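Local atomic coordinates of mycosin-1 (Mycobacterium smegmatis, PDB entry 4KB5), a protein that acts as a membrane-anchored, subtilisin-like serine protease that cleaves EspB and may regulate ESX-1 type VII secretion. Residues T65-D70 and L129-T134; T33-S38 and V296-G301; L256-I261 and A279-E284; I191-L196 and Q243-P248; S76-A81 and R112-D117. All coordinates share one frame; numbering follows the deposited sequence.

Contacts 1 and 3 lie in the same seven-stranded parallel sheet, the core of the subtilisin fold, with centres about 19 Å apart; contact 3 includes the edge strand 279-282. Contact 5 joins loops that follow strand 65-70 and helix 102-110, and it touches contact 1 through A81 CB and S130 CB, 4.3 Å apart. Contact 2 is about 18 Å from contact 5 between centres, on the same side of the molecule, while contact 4 lies across the molecular centre from both. Along the chain contact 2 spans all the others: within it come contact 1, which encloses contact 5, then contact 4, then contact 3. An early segment is thus tied to the catalytic domain's later half.

Contact 1 of 5, residues T65-D70 and L129-T134; sequences TVAVID and LSLRQT
T65 starts the pairing by laying its CG2 against L129, 3.8 Å from the leucine CG, at the start of strand 65-70, which runs parallel to strand 127-132 in the central sheet of the subtilisin fold. V66 O then accepts the backbone NH of L129. A67 CB meets L131 CD1 at 4.0 Å on the face that helix 154-171 packs against. At V68 the ladder runs both ways: its N gives a short bond of 2.7 Å to L129 O, and its O receives L131 N. A water also donates to V68 O and to S130 OG, bridging the strands on the other face; the same serine hydroxyl is bonded to G94. I69 points back to the face of A67. Its chi1 of -59° puts CG1 beside the backbone N and CG2 anti to it, and CG2 presses on Q133 CB at 3.5 Å, a snug methyl-to-methylene contact. A second water joins I69 O to Q133 OE1, while the amide nitrogen of that glutamine bonds S161. D70, inferred to be the aspartate of the catalytic triad, closes the strand. Its N binds L131 O, and its side chain stands on the face of V68 and S130, with OD1 bonded to H101 and OD2 to T105. Backbone bonds thus fix the main chain from which that carboxylate projects. The strand partner leaves the ladder here, and D70 O takes two donors: Q133 N at 2.8 Å, and T134 N at 3.2 Å, the latter from 41° above the carbonyl plane.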
# COMPACT_ATOMS: atom_id res chain seq x y z
N THR A 65 10.82 11.69 2.08
CA THR A 65 10.09 11.65 0.82
C THR A 65 9.35 10.34 0.69
O THR A 65 9.93 9.27 0.83
CB THR A 65 11.06 11.85 -0.38
OG1 THR A 65 11.66 13.15 -0.28
CG2 THR A 65 10.35 11.73 -1.72
N VAL A 66 8.04 10.43 0.45
CA VAL A 66 7.20 9.26 0.28
C VAL A 66 6.66 9.20 -1.14
O VAL A 66 6.05 10.17 -1.62
CB VAL A 66 6.02 9.26 1.27
CG1 VAL A 66 5.19 7.98 1.13
CG2 VAL A 66 6.53 9.41 2.70
N ALA A 67 6.90 8.07 -1.80
CA ALA A 67 6.34 7.82 -3.11
C ALA A 67 5.00 7.13 -2.97
O ALA A 67 4.84 6.14 -2.23
CB ALA A 67 7.30 6.97 -3.95
N VAL A 68 4.02 7.65 -3.69
CA VAL A 68 2.68 7.09 -3.65
C VAL A 68 2.44 6.44 -5.00
O VAL A 68 2.30 7.12 -6.02
CB VAL A 68 1.64 8.18 -3.36
CG1 VAL A 68 0.25 7.58 -3.20
CG2 VAL A 68 2.03 8.96 -2.11
N ILE A 69 2.44 5.10 -5.01
CA ILE A 69 2.21 4.37 -6.26
C ILE A 69 0.75 3.93 -6.29
O ILE A 69 0.33 3.03 -5.55
CB ILE A 69 3.23 3.21 -6.46
CG1 ILE A 69 4.66 3.76 -6.47
CG2 ILE A 69 2.93 2.45 -7.75
CD1 ILE A 69 5.77 2.72 -6.67
N ASP A 70 -0.04 4.62 -7.11
CA ASP A 70 -1.50 4.56 -6.98
C ASP A 70 -2.13 5.04 -8.30
O ASP A 70 -1.59 4.77 -9.38
CB ASP A 70 -1.91 5.47 -5.81
CG ASP A 70 -3.23 5.06 -5.15
OD1 ASP A 70 -4.28 5.01 -5.84
OD2 ASP A 70 -3.23 4.82 -3.92
N LEU A 129 5.61 12.18 -3.61
CA LEU A 129 5.84 11.94 -5.04
C LEU A 129 4.74 11.04 -5.57
O LEU A 129 4.51 9.98 -5.00
CB LEU A 129 7.16 11.23 -5.28
CG LEU A 129 8.52 11.88 -5.07
CD1 LEU A 129 9.58 10.89 -5.55
CD2 LEU A 129 8.67 13.21 -5.80
N SER A 130 4.08 11.45 -6.64
CA SER A 130 2.98 10.64 -7.21
C SER A 130 3.36 9.90 -8.50
O SER A 130 3.75 10.53 -9.49
CB SER A 130 1.76 11.50 -7.50
OG SER A 130 0.77 10.71 -8.12
N LEU A 131 3.24 8.58 -8.47
CA LEU A 131 3.45 7.75 -9.66
C LEU A 131 2.14 7.04 -9.95
O LEU A 131 1.66 6.27 -9.13
CB LEU A 131 4.56 6.71 -9.41
CG LEU A 131 5.99 7.20 -9.17
CD1 LEU A 131 6.20 7.75 -7.76
CD2 LEU A 131 6.97 6.06 -9.45
N ARG A 132 1.52 7.34 -11.09
CA ARG A 132 0.29 6.66 -11.45
C ARG A 132 0.66 5.35 -12.12
O ARG A 132 1.32 5.35 -13.16
CB ARG A 132 -0.60 7.49 -12.37
CG ARG A 132 -1.78 6.67 -12.89
CD ARG A 132 -2.92 7.51 -13.43
NE ARG A 132 -2.59 8.12 -14.72
CZ ARG A 132 -3.46 8.73 -15.52
NH1 ARG A 132 -4.75 8.81 -15.17
NH2 ARG A 132 -3.04 9.25 -16.67
N GLN A 133 0.23 4.25 -11.51
CA GLN A 133 0.60 2.92 -11.98
C GLN A 133 -0.66 2.11 -12.26
O GLN A 133 -0.61 1.12 -12.98
CB GLN A 133 1.51 2.23 -10.95
CG GLN A 133 2.06 0.87 -11.36
CD GLN A 133 1.10 -0.27 -11.03
OE1 GLN A 133 0.38 -0.22 -10.03
NE2 GLN A 133 1.09 -1.30 -11.88
N THR A 134 -1.78 2.54 -11.71
CA THR A 134 -3.01 1.79 -11.88
C THR A 134 -4.19 2.72 -12.13
O THR A 134 -4.17 3.86 -11.69
CB THR A 134 -3.28 0.89 -10.64
OG1 THR A 134 -4.39 0.04 -10.92
CG2 THR A 134 -3.60 1.72 -9.42
O HOH W 1 -0.28 8.19 -7.38
O HOH W 2 -0.07 0.57 -7.21

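Contact 2 of 5, residues T33-S38 and V296-G301; sequences TVMPNS and VNATPG
A classic beta bulge, with N297 and A298 both facing T33, joins the early segment 33-38 to strand 295-299. The firm bond of the bulge runs from T33 N to A298 O, 2.8 Å and practically straight at 178°. In return T33 O receives only weak bonds, from N297 N and A298 N. The threonine methyl CG2 rests on the backbone beyond, 3.6 Å from T299 C, and also touches A298 CB and the P300 ring. N297 carries the polar half of the contact. Its CG sits between the backbone N and the carbonyl carbon (chi1 58°), which swings the amide across to the 33-38 chain. There OD1 accepts M35 N at 2.9 Å, and ND2 donates to S38 OG at 3.2 Å, with the hydroxyl oxygen in the amide plane. S38 OG in turn donates to M35 O at 2.6 Å, across the ends of a type II turn from M35 to S38. Both ends of the asparagine amide are therefore occupied, which fixes its flip and ties it to the turn. Over A298 the bent methionine brings SD to 3.8 Å from CB. The early segment follows C29, whose disulfide to C98 is present, consistent with an N-terminal extension that wraps round the catalytic domain. Further along the chain F40 packs on V34 and N297, and strand 295-299 itself is the middle one of a small antiparallel sheet, V296 bonding to S288 in strand 288-289 and T299 to V306 in strand 306-307.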
# COMPACT_ATOMS: atom_id res chain seq x y z
N THR A 33 -16.64 12.72 -3.02
CA THR A 33 -17.81 13.45 -2.53
C THR A 33 -17.87 13.40 -0.99
O THR A 33 -16.87 13.06 -0.34
CB THR A 33 -19.11 12.97 -3.23
OG1 THR A 33 -20.22 13.75 -2.78
CG2 THR A 33 -19.40 11.50 -2.98
N VAL A 34 -19.01 13.76 -0.41
CA VAL A 34 -19.18 13.70 1.04
C VAL A 34 -20.41 12.89 1.41
O VAL A 34 -21.35 12.80 0.62
CB VAL A 34 -19.24 15.11 1.69
CG1 VAL A 34 -18.00 15.93 1.33
CG2 VAL A 34 -20.51 15.85 1.29
N MET A 35 -20.40 12.28 2.59
CA MET A 35 -21.59 11.60 3.13
C MET A 35 -22.56 12.64 3.73
O MET A 35 -22.12 13.65 4.29
CB MET A 35 -21.24 10.55 4.20
CG MET A 35 -20.37 9.39 3.73
SD MET A 35 -21.14 8.26 2.56
CE MET A 35 -22.46 7.55 3.55
N PRO A 36 -23.87 12.38 3.63
CA PRO A 36 -24.86 13.28 4.22
C PRO A 36 -24.59 13.60 5.69
O PRO A 36 -24.21 12.71 6.45
CB PRO A 36 -26.17 12.50 4.07
CG PRO A 36 -25.95 11.67 2.85
CD PRO A 36 -24.50 11.26 2.89
N ASN A 37 -24.74 14.87 6.06
CA ASN A 37 -24.60 15.34 7.45
C ASN A 37 -23.20 15.23 8.08
O ASN A 37 -23.08 15.26 9.30
CB ASN A 37 -25.61 14.66 8.40
CG ASN A 37 -27.02 14.64 7.83
OD1 ASN A 37 -27.58 15.67 7.49
ND2 ASN A 37 -27.58 13.45 7.74
N SER A 38 -22.16 15.13 7.26
CA SER A 38 -20.80 15.06 7.79
C SER A 38 -20.43 16.34 8.51
O SER A 38 -20.81 17.45 8.08
CB SER A 38 -19.79 14.81 6.66
OG SER A 38 -20.10 13.62 5.97
N VAL A 296 -13.14 15.15 2.32
CA VAL A 296 -14.11 14.30 1.63
C VAL A 296 -14.04 12.88 2.19
O VAL A 296 -12.95 12.37 2.44
CB VAL A 296 -13.85 14.27 0.11
CG1 VAL A 296 -13.80 15.68 -0.45
CG2 VAL A 296 -12.56 13.52 -0.19
N ASN A 297 -15.19 12.26 2.38
CA ASN A 297 -15.25 10.92 2.96
C ASN A 297 -16.04 9.89 2.17
O ASN A 297 -16.42 8.85 2.69
CB ASN A 297 -15.71 11.00 4.42
CG ASN A 297 -17.06 11.66 4.57
OD1 ASN A 297 -17.70 12.03 3.59
ND2 ASN A 297 -17.52 11.81 5.81
N ALA A 298 -16.28 10.20 0.90
CA ALA A 298 -17.05 9.32 0.03
C ALA A 298 -16.63 9.41 -1.42
O ALA A 298 -15.93 10.34 -1.83
CB ALA A 298 -18.55 9.61 0.17
N THR A 299 -17.04 8.43 -2.21
CA THR A 299 -17.01 8.54 -3.66
C THR A 299 -18.43 8.21 -4.14
O THR A 299 -19.19 7.57 -3.40
CB THR A 299 -16.00 7.56 -4.30
OG1 THR A 299 -16.35 6.22 -3.95
CG2 THR A 299 -14.56 7.87 -3.85
N PRO A 300 -18.80 8.66 -5.36
CA PRO A 300 -20.15 8.39 -5.87
C PRO A 300 -20.39 6.90 -6.12
O PRO A 300 -19.48 6.19 -6.51
CB PRO A 300 -20.18 9.15 -7.21
CG PRO A 300 -19.10 10.17 -7.10
CD PRO A 300 -18.03 9.49 -6.30
N GLY A 301 -21.62 6.46 -5.87
CA GLY A 301 -22.02 5.08 -6.15
C GLY A 301 -23.42 5.05 -6.74
O GLY A 301 -24.12 6.07 -6.73

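Contact 3 of 5, residues L256-I261 and A279-E284; sequences LTVGSI and AAAPGE
I261 leans over A281 and P282 where strand 256-261 meets strand 279-282, the edge strand of the parallel sheet at the heart of the subtilisin fold. From the CB of I261 the two branches part. CG1 occupies the position between the backbone N and the carbonyl carbon (chi1 56°) and so drops onto the A281 peptide, 3.6 Å from A281 C. CG2 goes the other way, to 4.2 Å from A280 CB. CD1, at the tip, lies 4.4 Å from P282 CD; beyond the two strands Y49 and V360 also touch this side chain. The backbones beneath hold together by a parallel ladder, A279 N to T257 O, G259 N to A279 O, A281 N to G259 O and I261 N to A281 O, which runs on past the strand end with G283 N to I261 O. G259 and the alanines A279 to A281 let the strands come close, with G259 and A280 CA atoms 4.5 Å apart. On the face covered by helix 311-328, V258 CG1 lies over the chain at 3.9 Å from A280 CA, and earlier in the strand L256 CD1 meets A279 CB. The same helix supplies S314, whose hydroxyl bonds A281 O. S260 OG is hydrogen-bonded to S268. With no side chain on G283 to keep it off, that oxygen also comes within 3.1 Å of G283 CA.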
# COMPACT_ATOMS: atom_id res chain seq x y z
N LEU A 256 6.17 -4.60 3.79
CA LEU A 256 5.18 -4.70 4.88
C LEU A 256 3.78 -4.66 4.30
O LEU A 256 3.36 -3.65 3.69
CB LEU A 256 5.36 -3.59 5.92
CG LEU A 256 4.36 -3.58 7.10
CD1 LEU A 256 4.32 -4.91 7.86
CD2 LEU A 256 4.70 -2.42 8.02
N THR A 257 3.06 -5.77 4.44
CA THR A 257 1.74 -5.92 3.83
C THR A 257 0.65 -5.61 4.86
O THR A 257 0.61 -6.21 5.95
CB THR A 257 1.57 -7.35 3.27
OG1 THR A 257 2.59 -7.56 2.29
CG2 THR A 257 0.20 -7.56 2.62
N VAL A 258 -0.23 -4.66 4.50
CA VAL A 258 -1.18 -4.08 5.46
C VAL A 258 -2.64 -4.40 5.15
O VAL A 258 -3.15 -4.09 4.06
CB VAL A 258 -0.96 -2.56 5.59
CG1 VAL A 258 -1.84 -1.98 6.69
CG2 VAL A 258 0.51 -2.26 5.85
N GLY A 259 -3.30 -5.02 6.12
CA GLY A 259 -4.73 -5.32 6.02
C GLY A 259 -5.57 -4.23 6.68
O GLY A 259 -5.04 -3.31 7.30
N SER A 260 -6.88 -4.36 6.57
CA SER A 260 -7.79 -3.33 7.08
C SER A 260 -8.58 -3.72 8.34
O SER A 260 -9.06 -4.85 8.44
CB SER A 260 -8.76 -2.92 5.97
OG SER A 260 -9.70 -2.00 6.48
N ILE A 261 -8.70 -2.79 9.29
CA ILE A 261 -9.68 -2.90 10.39
C ILE A 261 -10.77 -1.82 10.35
O ILE A 261 -10.58 -0.72 9.79
CB ILE A 261 -9.04 -2.88 11.79
CG1 ILE A 261 -8.20 -1.60 11.99
CG2 ILE A 261 -8.22 -4.15 12.04
CD1 ILE A 261 -8.30 -1.01 13.37
N ALA A 279 0.72 -6.43 9.01
CA ALA A 279 0.17 -5.47 9.98
C ALA A 279 -1.23 -5.05 9.53
O ALA A 279 -1.74 -5.53 8.52
CB ALA A 279 1.09 -4.27 10.17
N ALA A 280 -1.85 -4.17 10.31
CA ALA A 280 -3.18 -3.66 9.95
C ALA A 280 -3.37 -2.21 10.39
O ALA A 280 -2.64 -1.72 11.26
CB ALA A 280 -4.28 -4.54 10.52
N ALA A 281 -4.34 -1.54 9.77
CA ALA A 281 -4.65 -0.14 10.06
C ALA A 281 -6.09 0.21 9.65
O ALA A 281 -6.71 -0.50 8.86
CB ALA A 281 -3.63 0.79 9.41
N PRO A 282 -6.64 1.30 10.22
CA PRO A 282 -8.00 1.71 9.86
C PRO A 282 -8.17 1.73 8.35
O PRO A 282 -7.31 2.24 7.63
CB PRO A 282 -8.07 3.14 10.41
CG PRO A 282 -7.21 3.11 11.62
CD PRO A 282 -6.08 2.14 11.29
N GLY A 283 -9.28 1.17 7.88
CA GLY A 283 -9.55 1.07 6.46
C GLY A 283 -11.03 1.18 6.14
O GLY A 283 -11.45 0.86 5.02
N GLU A 284 -11.82 1.66 7.11
CA GLU A 284 -13.28 1.79 6.92
C GLU A 284 -13.80 3.17 7.30
O GLU A 284 -13.30 3.78 8.25
CB GLU A 284 -14.04 0.75 7.75
CG GLU A 284 -13.92 -0.67 7.25
CD GLU A 284 -14.75 -1.64 8.07
OE1 GLU A 284 -15.80 -1.22 8.61
OE2 GLU A 284 -14.35 -2.83 8.19

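Contact 4 of 5, residues I191-L196 and Q243-P248; sequences IDETSL and QTIVSP
S247 meets E193 through a hydroxyl-to-carboxylate bond, OG giving its proton to OE2 at 2.8 Å. The approach is from above the carboxylate plane, 47° out of it, so the serine lies partly over the flat group, with its CB 3.2 Å from E193 OE1. L196 closes in beside this bond: its CD2 is 3.3 Å from S247 OG and 4.2 Å from P248 CB, where leucine and proline cross obliquely. Around that first shell the carboxylate has other donors. Y185 bonds OE1, while Y251 and W250 both bond OE2, the latter through its indole NE1. Four side chains bonded to this buried acid would be expected to stabilise its ionised form. E193 is the N-cap residue of helix 194-206, and L196 lies in the helix's first turn; the helix start thus faces the end of strand 244-247, which pairs antiparallel with strand 183-186 and adjoins the C184-C222 disulfide. D192 shapes the helix entrance by an Asx turn, its OD1 accepting T194 N at 3.1 Å as well as the T194 hydroxyl at 2.7 Å. On the strand side, a cis peptide before P248 turns the chain directly after S247, and helix 154-171 packs L162 against both P248 and L196. A glycerol, probably from the crystallisation liquor, is bonded to E193 N.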
# COMPACT_ATOMS: atom_id res chain seq x y z
N ILE A 191 2.32 -16.49 -13.25
CA ILE A 191 2.79 -15.31 -13.96
C ILE A 191 4.28 -15.12 -13.67
O ILE A 191 4.72 -15.32 -12.54
CB ILE A 191 1.99 -14.05 -13.53
CG1 ILE A 191 0.58 -14.09 -14.12
CG2 ILE A 191 2.71 -12.76 -13.94
CD1 ILE A 191 -0.37 -13.09 -13.49
N ASP A 192 5.05 -14.75 -14.68
CA ASP A 192 6.45 -14.44 -14.45
C ASP A 192 6.59 -13.07 -13.74
O ASP A 192 6.47 -12.01 -14.37
CB ASP A 192 7.23 -14.47 -15.77
CG ASP A 192 8.71 -14.22 -15.60
OD1 ASP A 192 9.16 -13.92 -14.46
OD2 ASP A 192 9.43 -14.31 -16.61
N GLU A 193 6.86 -13.13 -12.44
CA GLU A 193 6.95 -11.97 -11.56
C GLU A 193 8.37 -11.61 -11.23
O GLU A 193 8.60 -10.83 -10.31
CB GLU A 193 6.32 -12.29 -10.21
CG GLU A 193 4.83 -12.12 -10.11
CD GLU A 193 4.37 -12.00 -8.67
OE1 GLU A 193 3.23 -12.43 -8.38
OE2 GLU A 193 5.16 -11.49 -7.82
N THR A 194 9.33 -12.22 -11.93
CA THR A 194 10.73 -12.10 -11.53
C THR A 194 11.23 -10.65 -11.55
O THR A 194 12.12 -10.30 -10.77
CB THR A 194 11.68 -13.01 -12.36
OG1 THR A 194 11.48 -12.78 -13.75
CG2 THR A 194 11.44 -14.48 -12.06
N SER A 195 10.67 -9.82 -12.43
CA SER A 195 11.12 -8.42 -12.48
C SER A 195 10.62 -7.66 -11.25
O SER A 195 11.33 -6.79 -10.75
CB SER A 195 10.70 -7.72 -13.78
OG SER A 195 9.30 -7.60 -13.86
N LEU A 196 9.43 -8.00 -10.77
CA LEU A 196 8.88 -7.35 -9.56
C LEU A 196 9.68 -7.69 -8.31
O LEU A 196 10.07 -6.80 -7.55
CB LEU A 196 7.40 -7.69 -9.37
CG LEU A 196 6.67 -7.04 -8.17
CD1 LEU A 196 6.84 -5.52 -8.14
CD2 LEU A 196 5.20 -7.42 -8.19
N GLN A 243 -5.29 -20.16 -2.29
CA GLN A 243 -5.88 -20.33 -3.61
C GLN A 243 -5.68 -19.08 -4.48
O GLN A 243 -5.78 -19.14 -5.70
CB GLN A 243 -7.37 -20.65 -3.49
CG GLN A 243 -7.69 -21.76 -2.51
OE1 GLN A 243 -9.57 -22.60 -1.29
NE2 GLN A 243 -9.92 -20.82 -2.61
N THR A 244 -5.40 -17.95 -3.83
CA THR A 244 -5.18 -16.70 -4.53
C THR A 244 -3.86 -16.10 -4.11
O THR A 244 -3.66 -15.78 -2.94
CB THR A 244 -6.29 -15.67 -4.19
OG1 THR A 244 -7.57 -16.20 -4.58
CG2 THR A 244 -6.05 -14.33 -4.91
N ILE A 245 -2.95 -15.96 -5.07
CA ILE A 245 -1.72 -15.22 -4.86
C ILE A 245 -2.05 -13.73 -4.95
O ILE A 245 -2.79 -13.32 -5.84
CB ILE A 245 -0.66 -15.57 -5.93
CG1 ILE A 245 -0.27 -17.05 -5.83
CG2 ILE A 245 0.56 -14.64 -5.81
CD1 ILE A 245 0.42 -17.62 -7.07
N VAL A 246 -1.50 -12.95 -4.02
CA VAL A 246 -1.62 -11.48 -4.07
C VAL A 246 -0.22 -10.90 -4.06
O VAL A 246 0.55 -11.15 -3.13
CB VAL A 246 -2.41 -10.90 -2.87
CG1 VAL A 246 -2.52 -9.38 -2.99
CG2 VAL A 246 -3.79 -11.54 -2.75
N SER A 247 0.09 -10.11 -5.08
CA SER A 247 1.41 -9.53 -5.25
C SER A 247 1.29 -8.02 -5.49
O SER A 247 0.40 -7.59 -6.22
CB SER A 247 2.11 -10.18 -6.44
OG SER A 247 3.43 -9.70 -6.53
N PRO A 248 2.20 -7.22 -4.89
CA PRO A 248 3.41 -7.61 -4.16
C PRO A 248 3.22 -8.03 -2.70
O PRO A 248 4.23 -8.25 -1.99
CB PRO A 248 4.28 -6.35 -4.25
CG PRO A 248 3.31 -5.22 -4.33
CD PRO A 248 2.06 -5.75 -4.98

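Contact 5 of 5, residues S76-A81 and R112-D117; sequences SPRVPA and RPSPTD
R78 bends at its third torsion (chi3 78°), which turns the guanidinium across to the 112-117 chain, tip to tip with D117; R112 bends earlier, at chi2 (63°), and lays its guanidinium flat against P80. The R78 group is gripped on two sides. End-on, NH1 binds D117 OD2 at 2.7 Å and NH2 binds OD1 at 3.0 Å, a two-pronged salt bridge in which each oxygen uses its syn lone pair and the two planes differ by 22°. Side-on, NE and NH2 both donate to R112 O, which lies in the plane of the guanidinium. S114 CB sits 3.3 Å above that plane, over its centre. Four bonds and a covered face leave the R78 tip little freedom to rotate. This is a surface junction between two loops: residues 76-81 lead into strand 82-86, while residues 112-117 come ahead of strand 127-132. D117 ends a type I turn that starts at S114, and P80 is the centre of an inverse gamma turn. Between the backbones R112 N donates to R78 O at 2.8 Å. P80 CG lies over the R112 guanidinium, 3.7 Å from CZ, while the nitrogens of that group point to other carbonyls, NH1 to G110 O and NH2 to V126 O. D117 OD1 has a second donor in F119 N. Within the first loop S76 OG accepts V79 N at 3.0 Å, an ST motif.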
# COMPACT_ATOMS: atom_id res chain seq x y z
N SER A 76 -2.71 19.88 -4.50
CA SER A 76 -3.26 21.10 -3.88
C SER A 76 -2.29 21.54 -2.80
O SER A 76 -1.39 20.77 -2.45
CB SER A 76 -4.61 20.82 -3.23
OG SER A 76 -4.44 19.91 -2.14
N PRO A 77 -2.44 22.76 -2.26
CA PRO A 77 -1.56 23.16 -1.15
C PRO A 77 -1.62 22.21 0.06
O PRO A 77 -0.62 22.05 0.73
CB PRO A 77 -2.08 24.56 -0.78
CG PRO A 77 -2.63 25.09 -2.07
CD PRO A 77 -3.28 23.90 -2.72
N ARG A 78 -2.76 21.59 0.34
CA ARG A 78 -2.80 20.62 1.44
C ARG A 78 -2.31 19.21 1.06
O ARG A 78 -1.96 18.43 1.94
CB ARG A 78 -4.19 20.56 2.10
CG ARG A 78 -4.52 21.78 2.95
CD ARG A 78 -5.92 21.70 3.53
NE ARG A 78 -5.97 20.80 4.67
CZ ARG A 78 -7.10 20.42 5.28
NH1 ARG A 78 -8.27 20.87 4.84
NH2 ARG A 78 -7.05 19.60 6.33
N VAL A 79 -2.30 18.90 -0.24
CA VAL A 79 -1.76 17.61 -0.75
C VAL A 79 -0.77 17.94 -1.87
O VAL A 79 -1.05 17.73 -3.05
CB VAL A 79 -2.87 16.66 -1.27
CG1 VAL A 79 -2.33 15.24 -1.46
CG2 VAL A 79 -4.09 16.64 -0.35
N PRO A 80 0.39 18.50 -1.49
CA PRO A 80 1.30 19.08 -2.47
C PRO A 80 2.23 18.07 -3.12
O PRO A 80 3.44 18.19 -3.05
CB PRO A 80 2.10 20.10 -1.63
CG PRO A 80 2.12 19.51 -0.26
CD PRO A 80 0.86 18.69 -0.10
N ALA A 81 1.65 17.07 -3.78
CA ALA A 81 2.45 16.04 -4.44
C ALA A 81 3.26 16.60 -5.61
O ALA A 81 2.88 17.60 -6.25
CB ALA A 81 1.54 14.91 -4.93
N ARG A 112 -1.82 18.19 4.77
CA ARG A 112 -1.53 19.26 5.73
C ARG A 112 -2.78 19.56 6.57
O ARG A 112 -3.89 19.23 6.15
CB ARG A 112 -1.02 20.52 5.02
CG ARG A 112 0.47 20.52 4.72
CD ARG A 112 0.92 19.40 3.76
NE ARG A 112 2.34 19.58 3.43
CZ ARG A 112 3.21 18.62 3.13
NH1 ARG A 112 2.86 17.33 3.10
NH2 ARG A 112 4.46 18.96 2.85
N PRO A 113 -2.61 20.13 7.79
CA PRO A 113 -3.77 20.53 8.59
C PRO A 113 -4.40 21.84 8.04
O PRO A 113 -3.83 22.48 7.15
CB PRO A 113 -3.16 20.77 9.98
CG PRO A 113 -1.76 21.21 9.69
CD PRO A 113 -1.33 20.40 8.48
N SER A 114 -5.56 22.20 8.58
CA SER A 114 -6.26 23.44 8.24
C SER A 114 -6.93 24.02 9.50
O SER A 114 -7.40 23.26 10.36
CB SER A 114 -7.33 23.16 7.20
OG SER A 114 -8.29 24.20 7.12
N PRO A 115 -7.01 25.36 9.59
CA PRO A 115 -7.74 26.01 10.68
C PRO A 115 -9.25 25.71 10.68
O PRO A 115 -9.90 25.89 11.70
CB PRO A 115 -7.50 27.50 10.43
CG PRO A 115 -7.18 27.60 8.97
CD PRO A 115 -6.40 26.35 8.68
N THR A 116 -9.80 25.24 9.57
CA THR A 116 -11.26 25.13 9.46
C THR A 116 -11.82 23.72 9.46
O THR A 116 -13.03 23.54 9.27
CB THR A 116 -11.77 25.83 8.18
OG1 THR A 116 -11.12 25.25 7.05
CG2 THR A 116 -11.48 27.33 8.24
N ASP A 117 -10.97 22.71 9.64
CA ASP A 117 -11.45 21.33 9.82
C ASP A 117 -10.50 20.51 10.69
O ASP A 117 -9.40 20.96 11.01
CB ASP A 117 -11.70 20.64 8.47
CG ASP A 117 -10.41 20.45 7.65
OD1 ASP A 117 -9.53 19.64 8.06
OD2 ASP A 117 -10.28 21.11 6.59